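Local structure of Pex (2E1N) at residues B[77-81]-B[82-86]. The protein modifies the cyanobacterial circadian clock by extending its period, probably acting as a DNA-binding transcriptional regulator of the PadR-like family. Numbering follows the deposited sequence.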
loop_
_atom_site.group_PDB
_atom_site.type_symbol
_atom_site.label_atom_id
_atom_site.label_comp_id
_atom_site.label_asym_id
_atom_site.label_seq_id
_atom_site.Cartn_x
_atom_site.Cartn_y
_atom_site.Cartn_z
ATOM N N PHE B 77 -6.813 21.242 6.733
ATOM C CA PHE B 77 -8.048 20.983 5.993
ATOM C C PHE B 77 -9.230 20.950 6.936
ATOM O O PHE B 77 -10.260 21.585 6.714
ATOM C CB PHE B 77 -7.957 19.661 5.234
ATOM C CG PHE B 77 -9.240 19.208 4.620
ATOM C CD1 PHE B 77 -9.756 19.860 3.504
ATOM C CD2 PHE B 77 -9.988 18.172 5.180
ATOM C CE1 PHE B 77 -10.971 19.454 2.947
ATOM C CE2 PHE B 77 -11.177 17.777 4.645
ATOM C CZ PHE B 77 -11.681 18.422 3.499
ATOM N N LEU B 78 -9.072 20.181 7.997
ATOM C CA LEU B 78 -10.165 19.940 8.951
ATOM C C LEU B 78 -10.497 21.199 9.708
ATOM O O LEU B 78 -11.654 21.399 10.074
ATOM C CB LEU B 78 -9.766 18.836 9.925
ATOM C CG LEU B 78 -9.745 17.423 9.308
ATOM C CD1 LEU B 78 -9.231 16.436 10.379
ATOM C CD2 LEU B 78 -11.137 17.078 8.804
ATOM N N GLU B 79 -9.506 22.062 9.945
ATOM C CA GLU B 79 -9.806 23.354 10.594
ATOM C C GLU B 79 -10.527 24.310 9.638
ATOM O O GLU B 79 -11.528 24.977 9.981
ATOM C CB GLU B 79 -8.519 24.037 11.063
ATOM C CG GLU B 79 -7.845 23.410 12.204
ATOM C CD GLU B 79 -6.591 24.193 12.582
ATOM O OE1 GLU B 79 -6.548 24.690 13.723
ATOM O OE2 GLU B 79 -5.689 24.347 11.721
ATOM N N ASP B 80 -10.005 24.372 8.416
ATOM C CA ASP B 80 -10.590 25.194 7.351
ATOM C C ASP B 80 -12.048 24.822 7.009
ATOM O O ASP B 80 -12.873 25.679 6.690
ATOM C CB ASP B 80 -9.700 25.133 6.112
ATOM C CG ASP B 80 -8.363 25.901 6.277
ATOM O OD1 ASP B 80 -8.143 26.613 7.280
ATOM O OD2 ASP B 80 -7.485 25.755 5.386
ATOM N N GLU B 81 -12.364 23.547 7.088
ATOM C CA GLU B 81 -13.702 23.048 6.886
ATOM C C GLU B 81 -14.555 23.077 8.154
ATOM O O GLU B 81 -15.692 22.648 8.114
ATOM C CB GLU B 81 -13.613 21.614 6.349
ATOM C CG GLU B 81 -12.961 21.508 4.961
ATOM C CD GLU B 81 -13.766 22.146 3.858
ATOM O OE1 GLU B 81 -13.178 22.425 2.810
ATOM O OE2 GLU B 81 -14.978 22.396 4.017
ATOM N N GLN B 82 -14.005 23.576 9.261
ATOM C CA GLN B 82 -14.703 23.789 10.534
ATOM C C GLN B 82 -15.127 22.506 11.191
ATOM O O GLN B 82 -16.097 22.520 11.959
ATOM C CB GLN B 82 -15.933 24.734 10.376
ATOM C CG GLN B 82 -15.537 26.087 9.805
ATOM C CD GLN B 82 -16.625 27.131 9.862
ATOM O OE1 GLN B 82 -17.843 26.843 10.129
ATOM N NE2 GLN B 82 -16.222 28.355 9.652
ATOM N N ILE B 83 -14.415 21.406 10.920
ATOM C CA ILE B 83 -14.745 20.133 11.552
ATOM C C ILE B 83 -14.039 19.982 12.911
ATOM O O ILE B 83 -14.603 19.362 13.884
ATOM C CB ILE B 83 -14.357 18.983 10.632
ATOM C CG1 ILE B 83 -15.079 19.134 9.319
ATOM C CG2 ILE B 83 -14.725 17.594 11.278
ATOM C CD1 ILE B 83 -14.730 18.061 8.297
ATOM N N ILE B 84 -12.814 20.514 12.982
ATOM C CA ILE B 84 -12.045 20.492 14.215
ATOM C C ILE B 84 -11.682 21.886 14.618
ATOM O O ILE B 84 -11.725 22.836 13.821
ATOM C CB ILE B 84 -10.758 19.611 14.145
ATOM C CG1 ILE B 84 -9.668 20.238 13.272
ATOM C CG2 ILE B 84 -11.139 18.196 13.651
ATOM C CD1 ILE B 84 -8.337 19.457 13.232
ATOM N N SER B 85 -11.347 22.005 15.894
ATOM C CA SER B 85 -10.826 23.218 16.447
ATOM C C SER B 85 -9.651 22.914 17.357
ATOM O O SER B 85 -9.449 21.761 17.758
ATOM C CB SER B 85 -11.913 23.980 17.194
ATOM O OG SER B 85 -12.450 23.203 18.243
ATOM N N GLY B 86 -8.843 23.923 17.596
ATOM C CA GLY B 86 -7.681 23.794 18.407
ATOM C C GLY B 86 -7.790 24.623 19.654
ATOM O O GLY B 86 -8.624 25.518 19.768
#
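Leu78 and Glu79 meet Gln82, Ile83 and Ile84 in a local helix-to-strand turn, a Schellman motif that ends helix 68-80, just before strand 84-89 begins. In this PadR-like winged-helix fold the turn leads from the helix, probably the DNA-recognition one, into the first long strand of the wing. Gln82 takes positive phi (67°), which lets the chain fold back on the last helical turn. There Ile83 N donates to Leu78 O at 2.9 Å, almost in line with the carbonyl bond, and Gln82 N closes the smaller loop onto Glu79 O at 2.9 Å. In addition to these two bonds of the motif, Ile84 N reaches Leu78 O at 3.3 Å from well above the carbonyl plane.

Apolar side chains flank these bonds. Leu78 CB lies 3.6 Å from Ile84 CG1, while the CD2 branch of Leu78 meets Ile83 CD1 at 3.8 Å. Ile84 holds CG1 between its own N and carbonyl carbon (chi1 71°), bringing that ethyl arm across Leu78 CB and against the methylene of Glu79, with Ile84 CG1 3.8 Å from Glu79 CG. Leu40 of helix 32-43 touches both Leu78 and Ile84, and Phe15 of the second subunit packs on Ile83. An alanine in place of Ile84 would probably open a gap beside Leu78 CB and leave the aliphatic part of Glu79 without this support. Two backbone N-H groups from beyond the helix end thus share the carbonyl oxygen of Leu78, while its side chain joins the turn to Val36 and Leu40 of helix 32-43.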